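Local atomic coordinates of nuclear RNA export factor 2 (Drosophila melanogaster, PDB entry 6MRK), a protein that acts with Panx, Piwi and Nxt1 in cotranscriptional transposon silencing in the ovary and may take part in exporting mRNA from the nucleus. Residues Ala17-Tyr22 with Ala124-Ala129. Residues are numbered along the deposited sequence; the frame is centred on the assembly and turned at random.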
ATOM      1  N   ALA A  17       2.181   7.116  17.002  1.00 43.55           N
ATOM      2  CA  ALA A  17       1.774   6.063  17.955  1.00 44.35           C
ATOM      3  C   ALA A  17       1.823   4.698  17.265  1.00 44.54           C
ATOM      4  O   ALA A  17       2.595   3.845  17.725  1.00 52.50           O
ATOM      5  CB  ALA A  17       0.407   6.354  18.520  1.00 47.47           C
ATOM      6  N   PHE A  18       1.037   4.493  16.208  1.00 40.54           N
ATOM      7  CA  PHE A  18       0.916   3.170  15.550  1.00 38.01           C
ATOM      8  C   PHE A  18       2.131   2.918  14.654  1.00 35.72           C
ATOM      9  O   PHE A  18       2.815   1.916  14.856  1.00 35.79           O
ATOM     10  CB  PHE A  18      -0.382   3.058  14.750  1.00 38.36           C
ATOM     11  CG  PHE A  18      -0.351   1.942  13.738  1.00 38.08           C
ATOM     12  CD1 PHE A  18      -0.143   0.639  14.155  1.00 36.59           C
ATOM     13  CD2 PHE A  18      -0.477   2.197  12.378  1.00 38.67           C
ATOM     14  CE1 PHE A  18      -0.097  -0.398  13.242  1.00 38.37           C
ATOM     15  CE2 PHE A  18      -0.422   1.162  11.459  1.00 39.04           C
ATOM     16  CZ  PHE A  18      -0.230  -0.133  11.896  1.00 42.12           C
ATOM     17  N   LEU A  19       2.351   3.781  13.664  1.00 35.86           N
ATOM     18  CA  LEU A  19       3.284   3.538  12.533  1.00 36.69           C
ATOM     19  C   LEU A  19       4.700   3.418  13.091  1.00 36.28           C
ATOM     20  O   LEU A  19       5.370   2.407  12.847  1.00 31.55           O
ATOM     21  CB  LEU A  19       3.161   4.691  11.532  1.00 37.96           C
ATOM     22  CG  LEU A  19       3.664   4.432  10.115  1.00 39.05           C
ATOM     23  CD1 LEU A  19       3.120   3.130   9.555  1.00 39.09           C
ATOM     24  CD2 LEU A  19       3.283   5.595   9.216  1.00 41.43           C
ATOM     25  N   GLU A  20       5.097   4.390  13.899  1.00 41.54           N
ATOM     26  CA  GLU A  20       6.477   4.497  14.422  1.00 48.30           C
ATOM     27  C   GLU A  20       6.707   3.506  15.572  1.00 45.32           C
ATOM     28  O   GLU A  20       7.873   3.263  15.860  1.00 58.07           O
ATOM     29  CB  GLU A  20       6.792   5.948  14.797  1.00 56.35           C
ATOM     30  CG  GLU A  20       6.795   6.880  13.588  1.00 61.72           C
ATOM     31  CD  GLU A  20       6.952   8.370  13.861  1.00 65.33           C
ATOM     32  OE1 GLU A  20       6.624   9.167  12.946  1.00 67.35           O
ATOM     33  OE2 GLU A  20       7.398   8.733  14.975  1.00 68.07           O
ATOM     34  N   ASN A  21       5.687   2.915  16.184  1.00 40.08           N
ATOM     35  CA  ASN A  21       5.907   1.817  17.167  1.00 40.03           C
ATOM     36  C   ASN A  21       5.960   0.481  16.417  1.00 37.11           C
ATOM     37  O   ASN A  21       6.910  -0.295  16.631  1.00 36.51           O
ATOM     38  CB  ASN A  21       4.853   1.792  18.280  1.00 44.15           C
ATOM     39  CG  ASN A  21       5.106   2.839  19.346  1.00 47.36           C
ATOM     40  OD1 ASN A  21       6.249   3.179  19.639  1.00 57.30           O
ATOM     41  ND2 ASN A  21       4.051   3.380  19.921  1.00 45.66           N
ATOM     42  N   TYR A  22       4.967   0.223  15.570  1.00 35.59           N
ATOM     43  CA  TYR A  22       4.883  -0.973  14.694  1.00 32.76           C
ATOM     44  C   TYR A  22       6.167  -1.158  13.869  1.00 32.03           C
ATOM     45  O   TYR A  22       6.668  -2.271  13.812  1.00 29.99           O
ATOM     46  CB  TYR A  22       3.712  -0.859  13.715  1.00 32.56           C
ATOM     47  CG  TYR A  22       3.682  -2.038  12.792  1.00 31.76           C
ATOM     48  CD1 TYR A  22       4.557  -2.111  11.722  1.00 33.06           C
ATOM     49  CD2 TYR A  22       2.892  -3.136  13.074  1.00 32.02           C
ATOM     50  CE1 TYR A  22       4.607  -3.229  10.907  1.00 35.74           C
ATOM     51  CE2 TYR A  22       2.924  -4.264  12.269  1.00 35.83           C
ATOM     52  CZ  TYR A  22       3.786  -4.314  11.177  1.00 38.05           C
ATOM     53  OH  TYR A  22       3.833  -5.406  10.347  1.00 38.90           O
ATOM     54  N   ALA A 124      -9.013   3.316  10.318  1.00 38.52           N
ATOM     55  CA  ALA A 124      -8.228   4.187   9.423  1.00 38.89           C
ATOM     56  C   ALA A 124      -7.540   3.394   8.309  1.00 35.84           C
ATOM     57  O   ALA A 124      -7.442   2.168   8.381  1.00 31.91           O
ATOM     58  CB  ALA A 124      -7.226   4.962  10.238  1.00 38.23           C
ATOM     59  N   VAL A 125      -7.112   4.132   7.292  1.00 35.22           N
ATOM     60  CA  VAL A 125      -6.227   3.667   6.195  1.00 33.76           C
ATOM     61  C   VAL A 125      -4.980   4.536   6.271  1.00 32.29           C
ATOM     62  O   VAL A 125      -5.141   5.755   6.303  1.00 35.64           O
ATOM     63  CB  VAL A 125      -6.925   3.811   4.836  1.00 32.52           C
ATOM     64  CG1 VAL A 125      -6.009   3.396   3.691  1.00 33.03           C
ATOM     65  CG2 VAL A 125      -8.229   3.039   4.819  1.00 31.38           C
ATOM     66  N   ILE A 126      -3.798   3.943   6.328  1.00 30.73           N
ATOM     67  CA  ILE A 126      -2.558   4.729   6.557  1.00 32.58           C
ATOM     68  C   ILE A 126      -1.400   4.134   5.759  1.00 28.58           C
ATOM     69  O   ILE A 126      -1.159   2.939   5.827  1.00 24.92           O
ATOM     70  CB  ILE A 126      -2.279   4.863   8.064  1.00 36.43           C
ATOM     71  CG1 ILE A 126      -0.807   5.130   8.356  1.00 41.06           C
ATOM     72  CG2 ILE A 126      -2.770   3.658   8.833  1.00 38.66           C
ATOM     73  CD1 ILE A 126      -0.599   5.783   9.701  1.00 44.78           C
ATOM     74  N   TYR A 127      -0.749   4.974   4.976  1.00 27.43           N
ATOM     75  CA  TYR A 127       0.322   4.573   4.043  1.00 29.38           C
ATOM     76  C   TYR A 127       1.589   5.272   4.502  1.00 29.28           C
ATOM     77  O   TYR A 127       1.495   6.385   4.987  1.00 34.85           O
ATOM     78  CB  TYR A 127       0.007   4.957   2.595  1.00 28.60           C
ATOM     79  CG  TYR A 127      -1.311   4.471   2.053  1.00 28.54           C
ATOM     80  CD1 TYR A 127      -1.896   3.286   2.467  1.00 31.25           C
ATOM     81  CD2 TYR A 127      -1.974   5.191   1.086  1.00 31.27           C
ATOM     82  CE1 TYR A 127      -3.096   2.829   1.941  1.00 29.82           C
ATOM     83  CE2 TYR A 127      -3.167   4.746   0.531  1.00 32.43           C
ATOM     84  CZ  TYR A 127      -3.733   3.560   0.961  1.00 30.79           C
ATOM     85  OH  TYR A 127      -4.926   3.151   0.447  1.00 31.32           O
ATOM     86  N   VAL A 128       2.723   4.610   4.373  1.00 29.44           N
ATOM     87  CA  VAL A 128       4.050   5.211   4.664  1.00 30.27           C
ATOM     88  C   VAL A 128       4.964   4.869   3.480  1.00 31.46           C
ATOM     89  O   VAL A 128       4.883   3.747   2.961  1.00 32.82           O
ATOM     90  CB  VAL A 128       4.579   4.717   6.023  1.00 29.07           C
ATOM     91  CG1 VAL A 128       4.960   3.251   5.987  1.00 31.70           C
ATOM     92  CG2 VAL A 128       5.748   5.535   6.516  1.00 28.86           C
ATOM     93  N   ALA A 129       5.737   5.834   2.999  1.00 31.41           N
ATOM     94  CA  ALA A 129       6.793   5.632   1.986  1.00 30.80           C
ATOM     95  C   ALA A 129       8.112   6.034   2.641  1.00 31.16           C
ATOM     96  O   ALA A 129       8.181   7.131   3.249  1.00 32.51           O
ATOM     97  CB  ALA A 129       6.493   6.459   0.756  1.00 30.73           C
TER
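Leu19, from helix 12-27, sets both of its methyl groups against Val128 of strand 123-135, a contact that illustrates how the NTF2-like domain of an NXF protein seats a helix on the inner face of its curved sheet. The two side chains meet at a slant, each leucine branch finding its own valine methyl: Leu19 CD2 comes within 3.7 Å of Val128 CG2, while Leu19 CD1 lies 4.0 Å from Val128 CG1. The same CD2 also reaches back along the strand to Ile126, whose CD1 is 3.9 Å away. With CG1 roughly anti to the backbone N (chi1 157°) and the next torsion also near anti, the Ile126 side chain is extended and its CD1 meets the leucine, while CG2 lies near Phe18, which brings CE2 to 4.3 Å from that methyl in an oblique, looser approach.

Alternation along the strand explains the choice of partners: Ile126 and Val128 project toward the helix, whereas Tyr127 projects away and packs, like Val125, on apolar side chains of another protein chain. The short segments cross at -46°, their axes 10.4 Å apart at closest approach, with a purely apolar layer between them. Farther out, Phe160 of the adjacent strand 152-166 touches Leu19 and makes an edge-to-face stack with Phe18, and Thr114 and Leu112 border the leucine-valine pair. The closest approach between the two segments is that of Leu19 CD2 to Val128 CB, 3.6 Å.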